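Long-range contacts in putative membrane protein (Yersinia pestis CO92, PDB 5TF3), which is of unknown function but belongs to the DUF1198 family and folds as a compact all-helical domain: residues A[52-60]-A[84-94]; A[68-77]-A[114-124]. One frame throughout, in Å; residues are numbered along the deposited sequence. Where two conformers were deposited one is given.

Interaction 1 of 2, residues A[52-60]-A[84-94]; sequences RKAAYLVFI and QISPILAAEHT
Tyr56 OH donates a hydrogen bond to Ser86 O at 2.6 Å, in the carbonyl plane and on a lone pair. In this all-helical fold, helix 48-65 packs here against the first turn of helix 91-100 and the linker before it. Toward the C-terminal end of 84-94, Lys53 NZ forms a salt bridge with Glu92 OE1, 2.9 Å away on the syn side of the carboxylate. At its N-terminal end Arg52 NH2 gives a weak bond to the carbonyl O of Gln84, the C-prime residue of the Schellman motif ending helix 70-82. A water bridges the segments, accepting from Arg52 NH2 and Ser86 N. Tyr56 CG lies anti to the carbonyl carbon (chi1 -70°), which turns the ring over His93. The rings stack face to face, centroids 3.7 Å apart and planes at 11°. The N-cap residue Ala90 fixes His93 further, its N donating to His93 ND1 at 2.9 Å. His93 NE2 lies 4.7 Å from Lys53 NZ, which may disfavour a charged ring. Ile85 CG2 packs on Tyr56 CZ, and Ile85 CD1 touches Ala55 CB. Leu89 CD1 lies against both the Tyr56 ring and Ile60. Ile60 CD1 ends 3.4 Å from His93 O and meets Thr94 CG2.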
loop_
_atom_site.group_PDB
_atom_site.type_symbol
_atom_site.label_atom_id
_atom_site.label_comp_id
_atom_site.label_asym_id
_atom_site.label_seq_id
_atom_site.Cartn_x
_atom_site.Cartn_y
_atom_site.Cartn_z
ATOM N N ARG A 52 2.470 8.219 3.914
ATOM C CA ARG A 52 1.080 7.928 3.582
ATOM C C ARG A 52 0.972 7.257 2.217
ATOM O O ARG A 52 0.146 6.358 2.027
ATOM C CB ARG A 52 0.247 9.209 3.642
ATOM C CG ARG A 52 0.265 9.870 5.023
ATOM C CD ARG A 52 -0.440 11.225 5.045
ATOM N NE ARG A 52 -1.846 11.113 5.425
ATOM C CZ ARG A 52 -2.867 11.263 4.587
ATOM N NH1 ARG A 52 -2.639 11.543 3.308
ATOM N NH2 ARG A 52 -4.113 11.142 5.030
ATOM N N LYS A 53 1.807 7.667 1.259
ATOM C CA LYS A 53 1.862 6.964 -0.017
ATOM C C LYS A 53 2.208 5.493 0.184
ATOM O O LYS A 53 1.636 4.614 -0.470
ATOM C CB LYS A 53 2.886 7.634 -0.935
ATOM C CG LYS A 53 2.481 9.020 -1.412
ATOM C CD LYS A 53 2.052 8.993 -2.878
ATOM C CE LYS A 53 1.804 10.399 -3.432
ATOM N NZ LYS A 53 0.423 10.915 -3.156
ATOM N N ALA A 54 3.135 5.209 1.102
ATOM C CA ALA A 54 3.522 3.828 1.364
ATOM C C ALA A 54 2.362 3.021 1.929
ATOM O O ALA A 54 2.301 1.803 1.731
ATOM C CB ALA A 54 4.715 3.799 2.318
ATOM N N ALA A 55 1.434 3.677 2.624
ATOM C CA ALA A 55 0.257 2.975 3.128
ATOM C C ALA A 55 -0.545 2.370 1.987
ATOM O O ALA A 55 -1.088 1.270 2.114
ATOM C CB ALA A 55 -0.616 3.920 3.947
ATOM N N TYR A 56 -0.601 3.055 0.847
ATOM C CA TYR A 56 -1.341 2.506 -0.280
ATOM C C TYR A 56 -0.635 1.312 -0.910
ATOM O O TYR A 56 -1.300 0.449 -1.492
ATOM C CB TYR A 56 -1.583 3.601 -1.322
ATOM C CG TYR A 56 -2.574 4.636 -0.855
ATOM C CD1 TYR A 56 -3.940 4.373 -0.854
ATOM C CD2 TYR A 56 -2.147 5.878 -0.413
ATOM C CE1 TYR A 56 -4.856 5.333 -0.429
ATOM C CE2 TYR A 56 -3.046 6.835 0.008
ATOM C CZ TYR A 56 -4.397 6.560 -0.001
ATOM O OH TYR A 56 -5.276 7.525 0.424
ATOM N N LEU A 57 0.703 1.248 -0.835
ATOM C CA LEU A 57 1.404 0.059 -1.323
ATOM C C LEU A 57 1.132 -1.140 -0.427
ATOM O O LEU A 57 0.996 -2.270 -0.917
ATOM C CB LEU A 57 2.916 0.305 -1.403
ATOM C CG LEU A 57 3.441 1.081 -2.606
ATOM C CD1 LEU A 57 4.932 1.200 -2.484
ATOM C CD2 LEU A 57 3.069 0.386 -3.891
ATOM N N VAL A 58 1.109 -0.917 0.889
ATOM C CA VAL A 58 0.698 -1.955 1.836
ATOM C C VAL A 58 -0.687 -2.485 1.477
ATOM O O VAL A 58 -0.910 -3.700 1.394
ATOM C CB VAL A 58 0.740 -1.397 3.271
ATOM C CG1 VAL A 58 0.194 -2.407 4.274
ATOM C CG2 VAL A 58 2.180 -1.018 3.639
ATOM N N PHE A 59 -1.638 -1.579 1.247
ATOM C CA PHE A 59 -2.984 -1.986 0.847
ATOM C C PHE A 59 -2.956 -2.827 -0.431
ATOM O O PHE A 59 -3.519 -3.923 -0.477
ATOM C CB PHE A 59 -3.853 -0.735 0.658
ATOM C CG PHE A 59 -5.222 -1.007 0.092
ATOM C CD1 PHE A 59 -5.436 -1.018 -1.285
ATOM C CD2 PHE A 59 -6.304 -1.218 0.937
ATOM C CE1 PHE A 59 -6.690 -1.276 -1.812
ATOM C CE2 PHE A 59 -7.570 -1.461 0.426
ATOM C CZ PHE A 59 -7.766 -1.492 -0.963
ATOM N N ILE A 60 -2.304 -2.324 -1.483
ATOM C CA ILE A 60 -2.275 -3.052 -2.754
ATOM C C ILE A 60 -1.642 -4.425 -2.579
ATOM O O ILE A 60 -2.147 -5.428 -3.097
ATOM C CB ILE A 60 -1.537 -2.232 -3.826
ATOM C CG1 ILE A 60 -2.392 -1.031 -4.265
ATOM C CG2 ILE A 60 -1.132 -3.149 -5.007
ATOM C CD1 ILE A 60 -1.669 -0.032 -5.163
ATOM N N GLN A 84 -6.937 7.568 9.180
ATOM C CA GLN A 84 -7.280 8.876 8.614
ATOM C C GLN A 84 -6.664 9.059 7.237
ATOM O O GLN A 84 -6.260 10.163 6.865
ATOM C CB GLN A 84 -6.852 10.025 9.530
ATOM C CG GLN A 84 -7.197 9.813 10.986
ATOM C CD GLN A 84 -8.686 9.848 11.226
ATOM O OE1 GLN A 84 -9.310 10.911 11.183
ATOM N NE2 GLN A 84 -9.269 8.682 11.472
ATOM N N ILE A 85 -6.554 7.966 6.494
ATOM C CA ILE A 85 -6.055 7.968 5.126
ATOM C C ILE A 85 -7.240 7.720 4.203
ATOM O O ILE A 85 -8.042 6.811 4.453
ATOM C CB ILE A 85 -4.965 6.900 4.942
ATOM C CG1 ILE A 85 -3.722 7.290 5.740
ATOM C CG2 ILE A 85 -4.611 6.733 3.480
ATOM C CD1 ILE A 85 -2.690 6.240 5.730
ATOM N N SER A 86 -7.359 8.524 3.154
ATOM C CA SER A 86 -8.480 8.368 2.232
ATOM C C SER A 86 -8.509 6.944 1.683
ATOM O O SER A 86 -7.472 6.437 1.236
ATOM C CB SER A 86 -8.386 9.356 1.073
ATOM O OG SER A 86 -9.341 9.018 0.081
ATOM N N PRO A 87 -9.657 6.266 1.704
ATOM C CA PRO A 87 -9.737 4.935 1.095
ATOM C C PRO A 87 -9.815 4.971 -0.425
ATOM O O PRO A 87 -9.891 3.909 -1.051
ATOM C CB PRO A 87 -11.034 4.367 1.697
ATOM C CG PRO A 87 -11.889 5.578 1.896
ATOM C CD PRO A 87 -10.959 6.721 2.225
ATOM N N ILE A 88 -9.806 6.151 -1.046
ATOM C CA ILE A 88 -9.836 6.216 -2.502
ATOM C C ILE A 88 -8.475 5.808 -3.045
ATOM O O ILE A 88 -7.432 6.311 -2.610
ATOM C CB ILE A 88 -10.237 7.620 -2.975
ATOM C CG1 ILE A 88 -11.662 7.951 -2.536
ATOM C CG2 ILE A 88 -10.133 7.722 -4.494
ATOM C CD1 ILE A 88 -12.105 9.329 -2.969
ATOM N N LEU A 89 -8.473 4.869 -3.979
ATOM C CA LEU A 89 -7.244 4.361 -4.573
ATOM C C LEU A 89 -7.061 5.017 -5.937
ATOM O O LEU A 89 -7.964 4.973 -6.782
ATOM C CB LEU A 89 -7.288 2.835 -4.690
ATOM C CG LEU A 89 -6.010 2.158 -5.173
ATOM C CD1 LEU A 89 -4.929 2.240 -4.110
ATOM C CD2 LEU A 89 -6.256 0.719 -5.605
ATOM N N ALA A 90 -5.915 5.661 -6.133
ATOM C CA ALA A 90 -5.680 6.485 -7.310
ATOM C C ALA A 90 -4.640 5.837 -8.215
ATOM O O ALA A 90 -3.911 4.930 -7.808
ATOM C CB ALA A 90 -5.229 7.894 -6.910
ATOM N N ALA A 91 -4.577 6.332 -9.456
ATOM C CA ALA A 91 -3.720 5.733 -10.478
ATOM C C ALA A 91 -2.252 5.780 -10.089
ATOM O O ALA A 91 -1.472 4.912 -10.499
ATOM C CB ALA A 91 -3.907 6.447 -11.818
ATOM N N GLU A 92 -1.844 6.792 -9.333
ATOM C CA GLU A 92 -0.439 6.859 -8.977
ATOM C C GLU A 92 -0.067 5.765 -7.981
ATOM O O GLU A 92 1.098 5.359 -7.925
ATOM C CB GLU A 92 -0.113 8.236 -8.418
ATOM C CG GLU A 92 -1.103 8.723 -7.399
ATOM C CD GLU A 92 -0.431 9.583 -6.352
ATOM O OE1 GLU A 92 -1.128 10.063 -5.429
ATOM O OE2 GLU A 92 0.807 9.769 -6.449
ATOM N N HIS A 93 -1.044 5.268 -7.208
ATOM C CA HIS A 93 -0.767 4.184 -6.264
ATOM C C HIS A 93 -0.476 2.884 -7.002
ATOM O O HIS A 93 0.490 2.180 -6.686
ATOM C CB HIS A 93 -1.949 4.001 -5.312
ATOM C CG HIS A 93 -2.308 5.237 -4.551
ATOM N ND1 HIS A 93 -3.614 5.622 -4.323
ATOM C CD2 HIS A 93 -1.528 6.185 -3.978
ATOM C CE1 HIS A 93 -3.623 6.754 -3.641
ATOM N NE2 HIS A 93 -2.369 7.113 -3.415
ATOM N N THR A 94 -1.286 2.564 -8.018
ATOM C CA THR A 94 -1.089 1.311 -8.737
ATOM C C THR A 94 0.106 1.398 -9.677
ATOM O O THR A 94 0.782 0.391 -9.916
ATOM C CB THR A 94 -2.365 0.934 -9.502
ATOM O OG1 THR A 94 -2.885 2.091 -10.162
ATOM C CG2 THR A 94 -3.425 0.374 -8.528
HETATM O O HOH W 1 -5.577 10.758 2.881
#

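Interaction 2 of 2, residues A[68-77]-A[114-124]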
loop_
_atom_site.group_PDB
_atom_site.type_symbol
_atom_site.label_atom_id
_atom_site.label_comp_id
_atom_site.label_asym_id
_atom_site.label_seq_id
_atom_site.Cartn_x
_atom_site.Cartn_y
_atom_site.Cartn_z
ATOM N N PRO A 68 -7.452 -10.726 -2.985
ATOM C CA PRO A 68 -8.396 -9.658 -3.336
ATOM C C PRO A 68 -9.853 -9.945 -2.995
ATOM O O PRO A 68 -10.752 -9.322 -3.573
ATOM C CB PRO A 68 -8.198 -9.525 -4.849
ATOM C CG PRO A 68 -7.828 -10.895 -5.281
ATOM C CD PRO A 68 -6.960 -11.445 -4.177
ATOM N N SER A 69 -10.117 -10.853 -2.057
ATOM C CA SER A 69 -11.501 -11.145 -1.697
ATOM C C SER A 69 -12.150 -9.921 -1.055
ATOM O O SER A 69 -11.473 -9.087 -0.453
ATOM C CB SER A 69 -11.565 -12.337 -0.741
ATOM O OG SER A 69 -11.078 -11.977 0.547
ATOM N N ASP A 70 -13.482 -9.816 -1.203
ATOM C CA ASP A 70 -14.222 -8.686 -0.637
ATOM C C ASP A 70 -13.978 -8.561 0.857
ATOM O O ASP A 70 -13.824 -7.450 1.386
ATOM C CB ASP A 70 -15.730 -8.841 -0.885
ATOM C CG ASP A 70 -16.159 -8.425 -2.287
ATOM O OD1 ASP A 70 -15.318 -7.902 -3.051
ATOM O OD2 ASP A 70 -17.360 -8.605 -2.619
ATOM N N GLU A 71 -13.978 -9.693 1.558
ATOM C CA GLU A 71 -13.741 -9.683 2.995
ATOM C C GLU A 71 -12.372 -9.095 3.322
ATOM O O GLU A 71 -12.246 -8.239 4.211
ATOM C CB GLU A 71 -13.878 -11.103 3.548
ATOM C CG GLU A 71 -13.324 -11.277 4.956
ATOM C CD GLU A 71 -13.929 -12.464 5.682
ATOM O OE1 GLU A 71 -14.941 -13.013 5.183
ATOM O OE2 GLU A 71 -13.399 -12.842 6.756
ATOM N N ASN A 72 -11.330 -9.527 2.604
ATOM C CA ASN A 72 -10.000 -9.021 2.917
ATOM C C ASN A 72 -9.851 -7.568 2.485
ATOM O O ASN A 72 -9.214 -6.767 3.180
ATOM C CB ASN A 72 -8.929 -9.904 2.262
ATOM C CG ASN A 72 -7.525 -9.584 2.761
ATOM O OD1 ASN A 72 -7.240 -9.666 3.961
ATOM N ND2 ASN A 72 -6.646 -9.211 1.846
ATOM N N VAL A 73 -10.465 -7.192 1.355
ATOM C CA VAL A 73 -10.364 -5.808 0.906
ATOM C C VAL A 73 -11.039 -4.883 1.910
ATOM O O VAL A 73 -10.527 -3.796 2.223
ATOM C CB VAL A 73 -10.957 -5.657 -0.516
ATOM C CG1 VAL A 73 -11.112 -4.191 -0.880
ATOM C CG2 VAL A 73 -10.044 -6.338 -1.554
ATOM N N GLU A 74 -12.188 -5.303 2.443
ATOM C CA GLU A 74 -12.877 -4.500 3.449
ATOM C C GLU A 74 -12.011 -4.325 4.693
ATOM O O GLU A 74 -11.937 -3.228 5.270
ATOM C CB GLU A 74 -14.217 -5.150 3.803
ATOM C CG GLU A 74 -14.976 -4.420 4.896
ATOM C CD GLU A 74 -16.396 -4.928 5.063
ATOM O OE1 GLU A 74 -16.976 -5.437 4.077
ATOM O OE2 GLU A 74 -16.933 -4.819 6.187
ATOM N N LEU A 75 -11.342 -5.400 5.109
ATOM C CA LEU A 75 -10.405 -5.346 6.226
ATOM C C LEU A 75 -9.353 -4.258 6.029
ATOM O O LEU A 75 -9.138 -3.418 6.909
ATOM C CB LEU A 75 -9.747 -6.722 6.365
ATOM C CG LEU A 75 -8.868 -7.050 7.551
ATOM C CD1 LEU A 75 -8.856 -8.570 7.728
ATOM C CD2 LEU A 75 -7.457 -6.499 7.356
ATOM N N TRP A 76 -8.652 -4.282 4.883
ATOM C CA TRP A 76 -7.565 -3.333 4.650
ATOM C C TRP A 76 -8.077 -1.925 4.381
ATOM O O TRP A 76 -7.425 -0.944 4.768
ATOM C CB TRP A 76 -6.663 -3.837 3.512
ATOM C CG TRP A 76 -5.812 -4.950 4.045
ATOM C CD1 TRP A 76 -6.047 -6.299 3.958
ATOM C CD2 TRP A 76 -4.623 -4.796 4.828
ATOM N NE1 TRP A 76 -5.039 -6.997 4.611
ATOM C CE2 TRP A 76 -4.166 -6.089 5.163
ATOM C CE3 TRP A 76 -3.899 -3.682 5.271
ATOM C CZ2 TRP A 76 -3.016 -6.301 5.911
ATOM C CZ3 TRP A 76 -2.745 -3.899 6.027
ATOM C CH2 TRP A 76 -2.322 -5.194 6.331
ATOM N N ARG A 77 -9.248 -1.797 3.760
ATOM C CA ARG A 77 -9.835 -0.475 3.568
ATOM C C ARG A 77 -10.131 0.191 4.915
ATOM O O ARG A 77 -9.908 1.398 5.096
ATOM C CB ARG A 77 -11.119 -0.596 2.726
ATOM C CG ARG A 77 -11.861 0.721 2.546
ATOM C CD ARG A 77 -13.150 0.583 1.684
ATOM N NE ARG A 77 -13.774 1.891 1.477
ATOM C CZ ARG A 77 -14.700 2.417 2.272
ATOM N NH1 ARG A 77 -15.155 1.732 3.316
ATOM N NH2 ARG A 77 -15.183 3.621 2.007
ATOM N N PHE A 114 -8.826 -3.868 -11.003
ATOM C CA PHE A 114 -8.996 -3.997 -9.557
ATOM C C PHE A 114 -9.275 -2.638 -8.925
ATOM O O PHE A 114 -10.199 -2.490 -8.114
ATOM C CB PHE A 114 -7.760 -4.651 -8.930
ATOM C CG PHE A 114 -7.725 -4.552 -7.424
ATOM C CD1 PHE A 114 -8.437 -5.460 -6.635
ATOM C CD2 PHE A 114 -7.019 -3.538 -6.799
ATOM C CE1 PHE A 114 -8.423 -5.362 -5.229
ATOM C CE2 PHE A 114 -7.009 -3.432 -5.396
ATOM C CZ PHE A 114 -7.707 -4.346 -4.617
ATOM N N ARG A 115 -8.490 -1.619 -9.303
ATOM C CA ARG A 115 -8.700 -0.287 -8.740
ATOM C C ARG A 115 -10.068 0.261 -9.122
ATOM O O ARG A 115 -10.774 0.840 -8.285
ATOM C CB ARG A 115 -7.597 0.671 -9.202
ATOM C CG ARG A 115 -7.925 2.147 -8.956
ATOM C CD ARG A 115 -6.675 3.032 -8.880
ATOM N NE ARG A 115 -6.514 3.912 -10.036
ATOM C CZ ARG A 115 -7.234 5.013 -10.264
ATOM N NH1 ARG A 115 -7.004 5.744 -11.349
ATOM N NH2 ARG A 115 -8.182 5.386 -9.417
ATOM N N ARG A 116 -10.462 0.089 -10.382
ATOM C CA ARG A 116 -11.758 0.613 -10.814
ATOM C C ARG A 116 -12.901 -0.070 -10.072
ATOM O O ARG A 116 -13.825 0.597 -9.585
ATOM C CB ARG A 116 -11.917 0.448 -12.324
ATOM C CG ARG A 116 -13.115 1.252 -12.905
ATOM C CD ARG A 116 -13.203 1.058 -14.412
ATOM N NE ARG A 116 -13.556 -0.323 -14.704
ATOM C CZ ARG A 116 -14.795 -0.797 -14.676
ATOM N NH1 ARG A 116 -15.817 0.003 -14.375
ATOM N NH2 ARG A 116 -15.006 -2.076 -14.947
ATOM N N HIS A 117 -12.862 -1.399 -9.981
ATOM C CA HIS A 117 -13.929 -2.103 -9.275
ATOM C C HIS A 117 -13.882 -1.832 -7.775
ATOM O O HIS A 117 -14.931 -1.775 -7.126
ATOM C CB HIS A 117 -13.853 -3.605 -9.561
ATOM C CG HIS A 117 -14.360 -3.985 -10.919
ATOM N ND1 HIS A 117 -13.528 -4.151 -12.006
ATOM C CD2 HIS A 117 -15.617 -4.212 -11.370
ATOM C CE1 HIS A 117 -14.250 -4.469 -13.066
ATOM N NE2 HIS A 117 -15.519 -4.516 -12.707
ATOM N N TYR A 118 -12.685 -1.646 -7.215
ATOM C CA TYR A 118 -12.567 -1.364 -5.788
ATOM C C TYR A 118 -13.232 -0.040 -5.439
ATOM O O TYR A 118 -14.024 0.040 -4.497
ATOM C CB TYR A 118 -11.092 -1.353 -5.364
ATOM C CG TYR A 118 -10.902 -0.646 -4.044
ATOM C CD1 TYR A 118 -11.349 -1.228 -2.851
ATOM C CD2 TYR A 118 -10.306 0.613 -3.987
ATOM C CE1 TYR A 118 -11.215 -0.570 -1.639
ATOM C CE2 TYR A 118 -10.151 1.272 -2.782
ATOM C CZ TYR A 118 -10.611 0.676 -1.615
ATOM O OH TYR A 118 -10.470 1.323 -0.413
ATOM N N ASN A 119 -12.930 1.014 -6.197
ATOM C CA ASN A 119 -13.527 2.311 -5.895
ATOM C C ASN A 119 -15.035 2.280 -6.115
ATOM O O ASN A 119 -15.803 2.813 -5.305
ATOM C CB ASN A 119 -12.863 3.398 -6.747
ATOM C CG ASN A 119 -11.469 3.741 -6.263
ATOM O OD1 ASN A 119 -11.222 3.856 -5.055
ATOM N ND2 ASN A 119 -10.535 3.886 -7.204
ATOM N N LEU A 120 -15.474 1.625 -7.187
ATOM C CA LEU A 120 -16.899 1.527 -7.477
ATOM C C LEU A 120 -17.645 0.764 -6.382
ATOM O O LEU A 120 -18.723 1.184 -5.951
ATOM C CB LEU A 120 -17.087 0.850 -8.832
ATOM C CG LEU A 120 -18.523 0.558 -9.244
ATOM C CD1 LEU A 120 -19.262 1.875 -9.425
ATOM C CD2 LEU A 120 -18.554 -0.281 -10.517
ATOM N N HIS A 121 -17.092 -0.367 -5.940
ATOM C CA HIS A 121 -17.787 -1.253 -5.007
ATOM C C HIS A 121 -17.793 -0.692 -3.588
ATOM O O HIS A 121 -18.796 -0.813 -2.877
ATOM C CB HIS A 121 -17.131 -2.643 -5.030
ATOM C CG HIS A 121 -17.849 -3.687 -4.220
ATOM N ND1 HIS A 121 -18.883 -4.447 -4.728
ATOM C CD2 HIS A 121 -17.669 -4.111 -2.944
ATOM C CE1 HIS A 121 -19.315 -5.284 -3.800
ATOM N NE2 HIS A 121 -18.589 -5.109 -2.711
ATOM N N PHE A 122 -16.685 -0.079 -3.158
ATOM C CA PHE A 122 -16.509 0.257 -1.754
ATOM C C PHE A 122 -16.594 1.737 -1.426
ATOM O O PHE A 122 -16.803 2.069 -0.261
ATOM C CB PHE A 122 -15.151 -0.236 -1.245
ATOM C CG PHE A 122 -15.077 -1.714 -1.047
ATOM C CD1 PHE A 122 -15.456 -2.280 0.162
ATOM C CD2 PHE A 122 -14.596 -2.537 -2.062
ATOM C CE1 PHE A 122 -15.372 -3.642 0.354
ATOM C CE2 PHE A 122 -14.517 -3.899 -1.884
ATOM C CZ PHE A 122 -14.891 -4.453 -0.668
ATOM N N ASN A 123 -16.380 2.636 -2.376
ATOM C CA ASN A 123 -16.353 4.023 -1.936
ATOM C C ASN A 123 -17.620 4.716 -2.413
ATOM O O ASN A 123 -17.763 4.973 -3.614
ATOM C CB ASN A 123 -15.102 4.733 -2.452
ATOM C CG ASN A 123 -13.832 4.186 -1.804
ATOM O OD1 ASN A 123 -13.768 4.041 -0.587
ATOM N ND2 ASN A 123 -12.841 3.862 -2.608
ATOM N N PRO A 124 -18.572 5.003 -1.519
ATOM C CA PRO A 124 -19.923 5.383 -1.957
ATOM C C PRO A 124 -19.915 6.684 -2.745
ATOM O O PRO A 124 -19.146 7.602 -2.457
ATOM C CB PRO A 124 -20.699 5.510 -0.637
ATOM C CG PRO A 124 -19.653 5.667 0.431
ATOM C CD PRO A 124 -18.449 4.930 -0.052
#
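Arg77 reaches Asn123 with a straight side chain. Its CG is anti to the backbone N (chi1 176°), and the chain stays extended as far as NE. This carries the guanidinium past the ring of Phe122 to the end of helix 108-122. There NE and NH2 both donate to Asn123 OD1, each at 3.0 Å, a side-on grip on a single oxygen. The oxygen lies close to the guanidinium plane. The NH2 bond runs in the carbonyl plane of the amide, whereas NE sits above it. NH2 also donates to His131 O, so the C-terminal tail shares this arginine. Phe122 O lies over one face of the guanidinium and is not hydrogen-bonded to it. Arg77 CG passes 3.3 Å from Tyr118 OH, whose polar partner is Pro87 O.

The helical segments 70-77 and 114-122 cross at -75°, their axes approaching to 12.0 Å. Phe122 is a knob in a hole formed by Asp70, Val73, Glu74 and Arg77. Phe122 CB meets Arg77 CD at 3.6 Å. Phe122 CZ points at Asp70 O, which lies near the ring plane.

Val73 uses both methyls. With CG1 anti to the backbone N, that methyl wedges between Tyr118 CD1 and Phe122 CE2, 3.6 Å from each. CG2 meets the edge of the Phe114 ring at CE1. Pro68 CB touches the same carbon at 4.2 Å, just ahead of the helix whose N-cap is Ser69. On the outer side Asp70 OD2 comes to 3.7 Å from His121 NE2.

In the fold
After the helices at the N terminus, the chain enters helix 48-65, which supplies the first segment of interaction 1. It then turns into helix 70-82, whose start, with the loop before it, is the first segment of interaction 2. Segment 84-94 returns to helix 48-65 and closes a loop around helix 70-82. Helix 108-122 comes last and closes the second loop, around helix 91-100, by packing on helix 70-82. The segments alternate, so the two loops cross. Their centres lie about 12 Å apart. They meet directly: Arg115 NH2 probably hydrogen-bonds to Leu89 O of the linker. Together they tie four consecutive helices, 48-65 to 108-122, into one all-helical unit.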